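Local coordinates for protein CurM Sulfotransferase (PDB 4GBM) that probably transfers a sulfonate group from the cofactor PAPS to an intermediate of the curacin polyketide pathway, and here holds the spent cofactor adenosine-3'-5'-diphosphate, at residues 189-194 with 291-296; 161-166 with 306-311; 87-92 with 101-106; 82-87 with 261-266. The protein carries 2 engineered substitutions. All blocks are in the same frame, centred on the assembly; numbering follows the deposited sequence.

Interaction 1: residues 189-194 with 291-296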
# COMPACT_ATOMS: atom_id res chain seq x y z
N PRO A 189 -0.09 -2.15 -23.65
CA PRO A 189 -0.42 -1.64 -22.31
C PRO A 189 -1.27 -2.61 -21.49
O PRO A 189 -1.09 -2.73 -20.27
CB PRO A 189 -1.23 -0.37 -22.59
CG PRO A 189 -0.88 0.01 -23.98
CD PRO A 189 -0.58 -1.25 -24.72
N TYR A 190 -2.19 -3.30 -22.15
CA TYR A 190 -3.05 -4.27 -21.48
C TYR A 190 -2.26 -5.46 -20.97
O TYR A 190 -2.52 -5.95 -19.87
CB TYR A 190 -4.20 -4.70 -22.40
CG TYR A 190 -5.20 -3.60 -22.62
CD1 TYR A 190 -6.26 -3.40 -21.73
CD2 TYR A 190 -5.09 -2.74 -23.72
CE1 TYR A 190 -7.19 -2.37 -21.93
CE2 TYR A 190 -6.00 -1.72 -23.93
CZ TYR A 190 -7.05 -1.54 -23.03
OH TYR A 190 -7.95 -0.52 -23.25
N ARG A 191 -1.30 -5.93 -21.77
CA ARG A 191 -0.45 -7.04 -21.34
C ARG A 191 0.52 -6.62 -20.24
O ARG A 191 0.81 -7.41 -19.33
CB ARG A 191 0.28 -7.67 -22.52
CG ARG A 191 -0.65 -8.41 -23.50
CD ARG A 191 -1.38 -9.59 -22.83
NE ARG A 191 -1.89 -10.53 -23.83
CZ ARG A 191 -2.92 -11.35 -23.66
NH1 ARG A 191 -3.59 -11.38 -22.51
NH2 ARG A 191 -3.28 -12.16 -24.66
N VAL A 192 1.02 -5.39 -20.32
CA VAL A 192 1.89 -4.84 -19.27
C VAL A 192 1.12 -4.78 -17.94
O VAL A 192 1.63 -5.22 -16.90
CB VAL A 192 2.47 -3.45 -19.64
CG1 VAL A 192 3.21 -2.84 -18.46
CG2 VAL A 192 3.42 -3.57 -20.83
N ALA A 193 -0.10 -4.26 -17.99
CA ALA A 193 -0.97 -4.17 -16.81
C ALA A 193 -1.25 -5.55 -16.24
O ALA A 193 -1.20 -5.75 -15.02
CB ALA A 193 -2.28 -3.45 -17.14
N GLU A 194 -1.53 -6.51 -17.12
CA GLU A 194 -1.81 -7.88 -16.72
C GLU A 194 -0.60 -8.49 -16.02
O GLU A 194 -0.74 -9.15 -14.98
CB GLU A 194 -2.20 -8.72 -17.94
CG GLU A 194 -2.54 -10.16 -17.61
CD GLU A 194 -2.93 -10.96 -18.84
OE1 GLU A 194 -2.91 -12.19 -18.75
OE2 GLU A 194 -3.26 -10.35 -19.88
N LEU A 291 -11.93 -6.30 -21.92
CA LEU A 291 -10.53 -6.17 -22.28
C LEU A 291 -10.34 -6.64 -23.72
O LEU A 291 -11.15 -7.43 -24.22
CB LEU A 291 -9.64 -6.98 -21.32
CG LEU A 291 -9.70 -6.59 -19.83
CD1 LEU A 291 -8.80 -7.51 -19.04
CD2 LEU A 291 -9.31 -5.14 -19.60
N PRO A 292 -9.30 -6.14 -24.41
CA PRO A 292 -9.11 -6.52 -25.82
C PRO A 292 -8.76 -8.00 -26.00
O PRO A 292 -9.09 -8.58 -27.03
CB PRO A 292 -7.95 -5.64 -26.29
CG PRO A 292 -7.24 -5.25 -25.05
CD PRO A 292 -8.29 -5.15 -23.98
N TYR A 293 -8.10 -8.58 -25.01
CA TYR A 293 -7.63 -9.96 -25.09
C TYR A 293 -8.06 -10.75 -23.85
O TYR A 293 -8.11 -10.19 -22.76
CB TYR A 293 -6.10 -9.99 -25.22
CG TYR A 293 -5.55 -9.01 -26.23
CD1 TYR A 293 -5.66 -9.24 -27.60
CD2 TYR A 293 -4.92 -7.83 -25.82
CE1 TYR A 293 -5.17 -8.33 -28.53
CE2 TYR A 293 -4.43 -6.91 -26.75
CZ TYR A 293 -4.56 -7.17 -28.10
OH TYR A 293 -4.07 -6.27 -29.03
N PRO A 294 -8.38 -12.05 -24.02
CA PRO A 294 -8.57 -12.89 -22.84
C PRO A 294 -7.27 -12.91 -22.03
O PRO A 294 -6.18 -12.81 -22.61
CB PRO A 294 -8.85 -14.27 -23.44
CG PRO A 294 -9.36 -14.00 -24.82
CD PRO A 294 -8.56 -12.81 -25.27
N LEU A 295 -7.39 -13.02 -20.71
CA LEU A 295 -6.20 -13.09 -19.87
C LEU A 295 -5.39 -14.33 -20.26
O LEU A 295 -5.96 -15.35 -20.68
CB LEU A 295 -6.56 -13.14 -18.39
CG LEU A 295 -7.36 -11.95 -17.85
CD1 LEU A 295 -7.62 -12.16 -16.38
CD2 LEU A 295 -6.63 -10.65 -18.09
N LYS A 296 -4.08 -14.22 -20.15
CA LYS A 296 -3.20 -15.36 -20.41
C LYS A 296 -3.52 -16.51 -19.45
O LYS A 296 -4.02 -16.29 -18.34
CB LYS A 296 -1.74 -14.96 -20.27
CG LYS A 296 -1.30 -13.90 -21.27
CD LYS A 296 0.04 -13.31 -20.87
CE LYS A 296 1.18 -14.20 -21.31
NZ LYS A 296 2.47 -13.83 -20.64
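A mixed polar and aromatic contact, only partly buried, joins the first turns of helix 189-208 to the loop 291-296, with Pro292 and Pro294, that leads into the C-terminal helix 297-305. Its polar half is a chain of bonds from Pro294 O through Arg191 and Glu194 to the backbone N of Lys296. NH1 of Arg191 gives a hydrogen bond to the backbone O of Pro294 at 3.0 Å, and a second, to OE2 of Glu194 at 2.8 Å, is part of a salt bridge within the helix. Both acceptors lie at the edge of the guanidinium, in its plane, which fixes the rotation of the group. Lys296 CG packs over one guanidinium face and Tyr293 CB over the opposite one, each offset toward the rim. Glu194 reaches across with CG anti to its backbone N (chi1 -179°) and an extended chain beyond. Its OE1 takes the backbone N-H of Lys296 at 2.7 Å through the syn lone pair, so each carboxylate oxygen has a donor; the arginine's charge would probably help hold the buried carboxylate ionised. The apolar half is a CH-pi contact: CD of Pro292 stands over the centre of the Tyr190 ring, 3.6 Å from its centroid. Leu291 CD2 adds an oblique approach, 4.1 Å from Tyr190 CD1. Lys296 is the N-cap residue of helix 297-305, and within that helix Thr299 also hydrogen-bonds Glu194 OE1. Helix 166-175 packs against both partners, Val174 meeting Tyr190 and Ile170 meeting Leu295, so the contact bridges three helices.

Interaction 2: residues 161-166 with 306-311. With A3P (adenosine-3'-5'-diphosphate), chain G.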
# COMPACT_ATOMS: atom_id res chain seq x y z
N TYR A 161 -3.23 -8.81 2.98
CA TYR A 161 -3.13 -9.07 1.55
C TYR A 161 -4.41 -8.60 0.90
O TYR A 161 -5.46 -9.23 1.05
CB TYR A 161 -2.88 -10.57 1.31
CG TYR A 161 -2.82 -11.02 -0.14
CD1 TYR A 161 -2.49 -10.15 -1.18
CD2 TYR A 161 -3.07 -12.36 -0.46
CE1 TYR A 161 -2.43 -10.60 -2.50
CE2 TYR A 161 -3.01 -12.82 -1.77
CZ TYR A 161 -2.69 -11.93 -2.78
OH TYR A 161 -2.65 -12.40 -4.07
N LEU A 162 -4.31 -7.46 0.22
CA LEU A 162 -5.45 -6.84 -0.45
C LEU A 162 -5.45 -7.24 -1.93
O LEU A 162 -4.45 -7.04 -2.62
CB LEU A 162 -5.37 -5.31 -0.30
CG LEU A 162 -6.42 -4.47 -1.02
CD1 LEU A 162 -7.85 -4.74 -0.52
CD2 LEU A 162 -6.07 -3.00 -0.86
N VAL A 163 -6.56 -7.82 -2.37
CA VAL A 163 -6.71 -8.29 -3.75
C VAL A 163 -7.90 -7.62 -4.44
O VAL A 163 -8.89 -7.28 -3.79
CB VAL A 163 -6.84 -9.84 -3.85
CG1 VAL A 163 -5.60 -10.53 -3.34
CG2 VAL A 163 -8.07 -10.35 -3.10
N ARG A 164 -7.79 -7.42 -5.75
CA ARG A 164 -8.89 -6.90 -6.56
C ARG A 164 -8.95 -7.70 -7.86
O ARG A 164 -7.94 -8.21 -8.33
CB ARG A 164 -8.71 -5.40 -6.83
CG ARG A 164 -9.91 -4.77 -7.52
CD ARG A 164 -9.75 -3.29 -7.67
NE ARG A 164 -10.97 -2.69 -8.20
CZ ARG A 164 -11.07 -1.41 -8.55
NH1 ARG A 164 -10.02 -0.62 -8.46
NH2 ARG A 164 -12.23 -0.94 -9.00
N HIS A 165 -10.15 -7.80 -8.44
CA HIS A 165 -10.35 -8.54 -9.67
C HIS A 165 -9.38 -8.05 -10.75
O HIS A 165 -9.20 -6.84 -10.91
CB HIS A 165 -11.79 -8.35 -10.16
CG HIS A 165 -12.20 -9.34 -11.21
ND1 HIS A 165 -11.77 -9.27 -12.52
CD2 HIS A 165 -13.02 -10.41 -11.14
CE1 HIS A 165 -12.29 -10.27 -13.20
NE2 HIS A 165 -13.06 -10.97 -12.39
N PRO A 166 -8.75 -8.98 -11.48
CA PRO A 166 -7.78 -8.55 -12.49
C PRO A 166 -8.35 -7.62 -13.57
O PRO A 166 -7.63 -6.73 -14.05
CB PRO A 166 -7.29 -9.88 -13.10
CG PRO A 166 -8.39 -10.86 -12.79
CD PRO A 166 -8.89 -10.45 -11.44
N LEU A 306 -7.40 -17.21 -6.44
CA LEU A 306 -8.00 -16.12 -5.67
C LEU A 306 -9.53 -16.10 -5.73
O LEU A 306 -10.15 -15.17 -5.22
CB LEU A 306 -7.44 -14.77 -6.15
CG LEU A 306 -5.95 -14.54 -5.91
CD1 LEU A 306 -5.51 -13.23 -6.56
CD2 LEU A 306 -5.61 -14.53 -4.42
N SER A 307 -10.12 -17.12 -6.35
CA SER A 307 -11.58 -17.26 -6.45
C SER A 307 -12.29 -16.14 -7.22
O SER A 307 -13.44 -15.81 -6.92
CB SER A 307 -12.21 -17.41 -5.05
OG SER A 307 -11.74 -18.58 -4.41
N TYR A 308 -11.62 -15.55 -8.21
CA TYR A 308 -12.26 -14.59 -9.09
C TYR A 308 -12.82 -15.27 -10.35
O TYR A 308 -12.14 -16.09 -10.96
CB TYR A 308 -11.29 -13.48 -9.50
CG TYR A 308 -11.08 -12.42 -8.45
CD1 TYR A 308 -12.14 -11.63 -8.01
CD2 TYR A 308 -9.82 -12.21 -7.89
CE1 TYR A 308 -11.96 -10.65 -7.05
CE2 TYR A 308 -9.63 -11.23 -6.92
CZ TYR A 308 -10.70 -10.45 -6.51
OH TYR A 308 -10.50 -9.48 -5.56
N GLU A 309 -14.04 -14.90 -10.71
CA GLU A 309 -14.70 -15.40 -11.92
C GLU A 309 -14.32 -14.54 -13.11
O GLU A 309 -14.21 -13.32 -13.00
CB GLU A 309 -16.23 -15.34 -11.77
CG GLU A 309 -16.79 -16.08 -10.57
CD GLU A 309 -18.25 -15.74 -10.30
OE1 GLU A 309 -18.96 -15.34 -11.25
OE2 GLU A 309 -18.68 -15.88 -9.13
N LEU A 310 -14.13 -15.18 -14.26
CA LEU A 310 -13.73 -14.47 -15.47
C LEU A 310 -14.82 -14.55 -16.55
O LEU A 310 -14.87 -15.51 -17.30
CB LEU A 310 -12.40 -15.02 -16.00
CG LEU A 310 -11.20 -14.95 -15.05
CD1 LEU A 310 -9.98 -15.58 -15.71
CD2 LEU A 310 -10.89 -13.52 -14.61
N PRO A 311 -15.70 -13.53 -16.61
CA PRO A 311 -16.76 -13.55 -17.62
C PRO A 311 -16.26 -13.32 -19.05
O PRO A 311 -15.07 -13.03 -19.25
CB PRO A 311 -17.70 -12.42 -17.18
CG PRO A 311 -16.92 -11.56 -16.26
CD PRO A 311 -15.82 -12.39 -15.67
P1 A3P G . -9.41 4.12 -10.21
O1P A3P G . -8.40 4.16 -11.33
O2P A3P G . -9.70 5.47 -9.62
O3P A3P G . -10.62 3.30 -10.55
P2 A3P G . -4.64 2.14 -5.17
O4P A3P G . -4.21 0.78 -4.73
O5P A3P G . -3.86 2.73 -6.32
O6P A3P G . -4.83 3.10 -4.03
O5' A3P G . -6.11 1.92 -5.81
C5' A3P G . -6.72 2.99 -6.54
C4' A3P G . -8.15 2.58 -6.78
O4' A3P G . -8.86 2.63 -5.54
C3' A3P G . -8.90 3.56 -7.67
O3' A3P G . -8.63 3.29 -9.05
C2' A3P G . -10.34 3.29 -7.25
O2' A3P G . -10.91 2.23 -8.03
C1' A3P G . -10.24 2.83 -5.80
N9 A3P G . -10.76 3.88 -4.89
C8 A3P G . -10.18 5.06 -4.58
N7 A3P G . -10.97 5.78 -3.73
C5 A3P G . -12.07 5.04 -3.50
C6 A3P G . -13.31 5.19 -2.71
N6 A3P G . -13.52 6.30 -1.96
N1 A3P G . -14.21 4.17 -2.76
C2 A3P G . -14.01 3.05 -3.49
N3 A3P G . -12.90 2.85 -4.23
C4 A3P G . -11.93 3.80 -4.26
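Tyr308 lays its ring over the backbone at His165, with His165 CA above the ring centre in a CH-pi contact, 3.7 Å from the centroid. The backbone N of His165 lies over the same ring, 3.3 Å from Tyr308 CZ. With CG anti to its carbonyl carbon (chi1 -79°), the tyrosine points at the end of strand 158-163, and its OH comes within 3.2 Å of Arg164 CA. That hydroxyl is hydrogen-bonded to Glu222, whose other carboxylate oxygen takes the N-H of His165, so one acidic side chain ties the tyrosine to the backbone it covers. The imidazole of His165 slides past the tyrosine in the opposite direction, the two planes 67° apart. Its NE2 donates to the backbone O of Glu309 at 2.7 Å, nearly straight at 169°, with the acceptor in the imidazole plane. ND1 caps the backbone N of Tyr167, so both ring nitrogens are bonded and the imidazole is held against rotation. Leu310 CD2 approaches the same ring obliquely, 3.8 Å from CE1 of His165. Farther up the strand, Leu306 CD2 packs 4.1 Å from Val163 CG1 and crosses Tyr161. Arg164 turns the other way, to the cofactor pocket, where NH1 donates to O2' of adenosine-3'-5'-diphosphate at 3.0 Å. The C-terminal tail, leaving helix 297-305 through a Schellman motif at Ser307, thus backs the strand-to-helix turn whose arginine meets the nucleotide. Strand 158-163 is flanked by strands 35-39 and 216-220 in the parallel sheet, and helix 166-175 starts from this turn.

Interaction 3: residues 87-92 with 101-106. With SO4 (sulfate ion), chain Q.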
# COMPACT_ATOMS: atom_id res chain seq x y z
N GLY A 87 5.32 11.25 2.03
CA GLY A 87 4.89 10.42 3.15
C GLY A 87 5.78 10.55 4.37
O GLY A 87 5.30 10.75 5.49
N LEU A 88 7.09 10.44 4.16
CA LEU A 88 8.04 10.55 5.26
C LEU A 88 8.07 11.96 5.87
O LEU A 88 8.05 12.11 7.09
CB LEU A 88 9.44 10.10 4.83
CG LEU A 88 10.50 9.97 5.94
CD1 LEU A 88 10.13 8.87 6.94
CD2 LEU A 88 11.86 9.68 5.32
N GLN A 89 8.09 12.97 5.01
CA GLN A 89 8.03 14.37 5.45
C GLN A 89 6.75 14.65 6.25
O GLN A 89 6.81 15.25 7.33
CB GLN A 89 8.14 15.32 4.26
CG GLN A 89 8.37 16.77 4.62
CD GLN A 89 8.43 17.67 3.39
OE1 GLN A 89 7.48 18.39 3.10
NE2 GLN A 89 9.54 17.61 2.67
N LYS A 90 5.61 14.20 5.74
CA LYS A 90 4.33 14.36 6.43
C LYS A 90 4.28 13.61 7.75
O LYS A 90 3.67 14.08 8.72
CB LYS A 90 3.16 13.92 5.54
CG LYS A 90 2.83 14.92 4.45
CD LYS A 90 1.68 14.43 3.57
CE LYS A 90 1.33 15.44 2.50
NZ LYS A 90 0.86 16.74 3.06
N THR A 91 4.93 12.44 7.79
CA THR A 91 4.98 11.65 9.02
C THR A 91 5.65 12.43 10.14
O THR A 91 5.08 12.57 11.22
CB THR A 91 5.66 10.28 8.79
OG1 THR A 91 4.80 9.47 7.99
CG2 THR A 91 5.92 9.57 10.11
N PHE A 92 6.85 12.96 9.89
CA PHE A 92 7.55 13.75 10.90
C PHE A 92 6.79 15.03 11.27
O PHE A 92 6.83 15.46 12.43
CB PHE A 92 9.00 14.04 10.49
CG PHE A 92 9.92 12.86 10.64
CD1 PHE A 92 10.14 12.27 11.89
CD2 PHE A 92 10.60 12.35 9.54
CE1 PHE A 92 11.00 11.18 12.02
CE2 PHE A 92 11.46 11.26 9.66
CZ PHE A 92 11.66 10.68 10.90
N THR A 101 9.29 22.69 6.34
CA THR A 101 10.71 23.03 6.27
C THR A 101 11.51 22.35 7.39
O THR A 101 12.60 21.85 7.14
CB THR A 101 10.92 24.57 6.27
OG1 THR A 101 10.12 25.15 5.23
CG2 THR A 101 12.39 24.91 6.00
N ALA A 102 10.95 22.32 8.60
CA ALA A 102 11.63 21.69 9.74
C ALA A 102 11.69 20.18 9.59
O ALA A 102 12.71 19.56 9.93
CB ALA A 102 10.97 22.09 11.07
N SER A 103 10.61 19.59 9.08
CA SER A 103 10.57 18.15 8.81
C SER A 103 11.61 17.77 7.75
O SER A 103 12.35 16.79 7.92
CB SER A 103 9.17 17.73 8.37
OG SER A 103 9.09 16.33 8.19
N GLN A 104 11.69 18.56 6.68
CA GLN A 104 12.72 18.35 5.65
C GLN A 104 14.15 18.45 6.20
O GLN A 104 15.01 17.65 5.84
CB GLN A 104 12.53 19.33 4.48
CG GLN A 104 13.54 19.12 3.35
CD GLN A 104 13.55 20.23 2.33
OE1 GLN A 104 13.53 21.42 2.67
NE2 GLN A 104 13.59 19.86 1.06
N ALA A 105 14.38 19.43 7.08
CA ALA A 105 15.69 19.63 7.72
C ALA A 105 16.09 18.41 8.55
O ALA A 105 17.26 18.01 8.55
CB ALA A 105 15.68 20.90 8.57
N LEU A 106 15.12 17.83 9.25
CA LEU A 106 15.35 16.62 10.03
C LEU A 106 15.73 15.45 9.12
O LEU A 106 16.71 14.74 9.38
CB LEU A 106 14.12 16.27 10.87
CG LEU A 106 14.12 14.94 11.63
CD1 LEU A 106 15.30 14.83 12.60
CD2 LEU A 106 12.79 14.75 12.37
S SO4 Q . 10.50 12.78 1.89
O1 SO4 Q . 11.21 11.72 2.59
O2 SO4 Q . 10.44 12.41 0.47
O3 SO4 Q . 9.14 12.89 2.40
O4 SO4 Q . 11.26 14.01 2.06
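Two consecutive helices, 87-96 and 100-113, joined by a short connection, pack across each other here, the axes of segments 87-92 and 101-106 crossing at 112° with a closest approach of 8.7 Å. Ser103 lies at the crossing. Its OG, anti to the backbone N (chi1 -176°), donates to the backbone O of Gln89 at 2.7 Å, in the carbonyl plane and on a lone pair. The same OG sits 3.2 Å from CB of Phe92, one turn along. Leu106, a turn beyond the serine, crosses Phe92 at about a right angle and sets CD2 over one face of its ring, offset toward the rim and 3.9 Å from the centroid, a CH-pi contact. An alanine in place of Ser103 would probably leave the Gln89 carbonyl without this donor and weaken the tie between the helices at their crossing. At the N-terminal turn of helix 87-96 the backbone N of Gln89 donates to O3 of a sulfate ion at 2.8 Å; the ion, probably from the crystallisation liquor, is also held by Arg75. Ile107 of helix 100-113 extends the apolar side against Leu88 and Phe92, while Met123 and Leu124 of helix 117-128 pack on Phe92, so its ring lies among three helices.

Interaction 4: residues 82-87 with 261-266. Engineered in segment 261-266: Ala262 (natural residue Gln), Ala263 (natural residue Lys). With ZN (zinc ion), chain B; ZN (zinc ion), chain C.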
# COMPACT_ATOMS: atom_id res chain seq x y z
N SER A 82 7.09 10.20 -9.69
CA SER A 82 6.31 11.07 -10.58
C SER A 82 5.69 12.25 -9.83
O SER A 82 5.62 13.37 -10.35
CB SER A 82 5.21 10.26 -11.27
OG SER A 82 5.76 9.35 -12.21
N TYR A 83 5.24 12.00 -8.61
CA TYR A 83 4.70 13.04 -7.75
C TYR A 83 5.64 13.26 -6.57
O TYR A 83 6.76 12.73 -6.56
CB TYR A 83 3.27 12.67 -7.32
CG TYR A 83 2.32 12.56 -8.49
CD1 TYR A 83 1.65 13.68 -8.98
CD2 TYR A 83 2.11 11.33 -9.13
CE1 TYR A 83 0.78 13.58 -10.07
CE2 TYR A 83 1.24 11.23 -10.21
CZ TYR A 83 0.58 12.35 -10.67
OH TYR A 83 -0.27 12.26 -11.74
N LEU A 84 5.21 14.03 -5.58
CA LEU A 84 6.14 14.51 -4.55
C LEU A 84 6.55 13.48 -3.49
O LEU A 84 7.65 13.56 -2.94
CB LEU A 84 5.63 15.81 -3.91
CG LEU A 84 5.30 16.95 -4.87
CD1 LEU A 84 4.70 18.13 -4.10
CD2 LEU A 84 6.50 17.41 -5.69
N GLY A 85 5.68 12.51 -3.21
CA GLY A 85 6.03 11.39 -2.32
C GLY A 85 6.50 11.80 -0.93
O GLY A 85 7.49 11.28 -0.41
N GLU A 86 5.75 12.72 -0.32
CA GLU A 86 6.15 13.29 0.96
C GLU A 86 5.64 12.54 2.19
O GLU A 86 5.56 13.11 3.27
CB GLU A 86 5.71 14.75 1.03
CG GLU A 86 6.39 15.63 -0.01
CD GLU A 86 6.04 17.09 0.12
OE1 GLU A 86 6.67 17.88 -0.61
OE2 GLU A 86 5.16 17.47 0.93
N GLY A 87 5.32 11.25 2.03
CA GLY A 87 4.89 10.42 3.15
C GLY A 87 5.78 10.55 4.37
O GLY A 87 5.30 10.75 5.49
N HIS A 261 -2.19 18.24 -3.10
CA HIS A 261 -2.57 16.90 -3.53
C HIS A 261 -1.37 16.06 -3.98
O HIS A 261 -1.24 14.90 -3.60
CB HIS A 261 -3.64 17.03 -4.62
CG HIS A 261 -3.95 15.77 -5.35
ND1 HIS A 261 -3.62 15.59 -6.68
CD2 HIS A 261 -4.57 14.63 -4.96
CE1 HIS A 261 -4.03 14.40 -7.08
NE2 HIS A 261 -4.60 13.80 -6.05
N ALA A 262 -0.46 16.67 -4.76
CA ALA A 262 0.71 15.97 -5.28
C ALA A 262 1.65 15.47 -4.18
O ALA A 262 2.42 14.54 -4.41
CB ALA A 262 1.47 16.85 -6.28
N ALA A 263 1.56 16.06 -2.99
CA ALA A 263 2.45 15.71 -1.88
C ALA A 263 2.21 14.32 -1.30
O ALA A 263 3.15 13.69 -0.80
CB ALA A 263 2.39 16.78 -0.79
N SER A 264 0.98 13.82 -1.36
CA SER A 264 0.67 12.49 -0.82
C SER A 264 0.72 11.40 -1.88
O SER A 264 0.47 10.23 -1.58
CB SER A 264 -0.69 12.49 -0.10
OG SER A 264 -0.60 13.20 1.13
N LEU A 265 1.04 11.78 -3.11
CA LEU A 265 1.09 10.85 -4.23
C LEU A 265 2.53 10.47 -4.52
O LEU A 265 3.45 11.24 -4.25
CB LEU A 265 0.45 11.46 -5.48
CG LEU A 265 -1.05 11.29 -5.71
CD1 LEU A 265 -1.91 11.71 -4.52
CD2 LEU A 265 -1.43 12.08 -6.97
N SER A 266 2.73 9.27 -5.08
CA SER A 266 4.06 8.79 -5.39
C SER A 266 4.14 8.39 -6.84
O SER A 266 4.74 9.12 -7.64
CB SER A 266 4.44 7.62 -4.47
OG SER A 266 4.57 8.07 -3.14
ZN ZN B . 5.97 19.73 -0.20
ZN ZN C . -5.85 12.09 -6.20
O HOH W 1 5.76 20.43 1.66
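Tyr83, Leu84, Gly85 and Glu86 turn four successive backbone N-H groups onto carbonyls of 261-266, and all four are satisfied there. Tyr83 N donates to Ser266 O at 3.1 Å, and Leu84 N to Ala262 O, also at 3.1 Å. Gly85 N meets Leu265 O at 2.8 Å, and Glu86 N meets Ala263 O at the same 2.8 Å. Ser266 OG has its partner elsewhere, in His65. The Tyr83 ring lies alongside Leu265, whose CD2 stands over its centre, 3.9 Å from the centroid, while Ser266 O comes to the ring edge. An alanine in place of Tyr83 would probably uncover Leu265 CD2 and open a gap beside it. Ala262 and Ala263 are engineered, replacing Gln and Lys; Ala263 CB sits 3.3 Å from Glu86 OE2. Glu86 OE1 binds one zinc ion at 2.0 Å, and a water on that metal donates to OE2. His261 NE2 binds another zinc ion at 2.1 Å together with Asp269. This is a loop-to-loop backbone pairing between two metal sites, with Glu86 as the N-cap residue of helix 87-96.

Interactions 1 and 2 share one end of the molecule and touch through Leu295, which packs on Pro166 and Leu310; both use the chain around helix 297-305, one before it and one after. Interaction 2 is the buried one and the nearest to the nucleotide, relying on aromatic cover and a single imidazole bond, whereas the partly buried interaction 1 mixes charge with proline-aromatic packing. Interactions 3 and 4, also partly buried, lie together, about 37 and 28 Å from interaction 2 between centres, and share Gly87, with Lys90 packing on Ala263 and Ser264. There 82-87 is joined to 261-266 mainly by backbone bonds, while 87-92 meets 101-106 mostly through side chains.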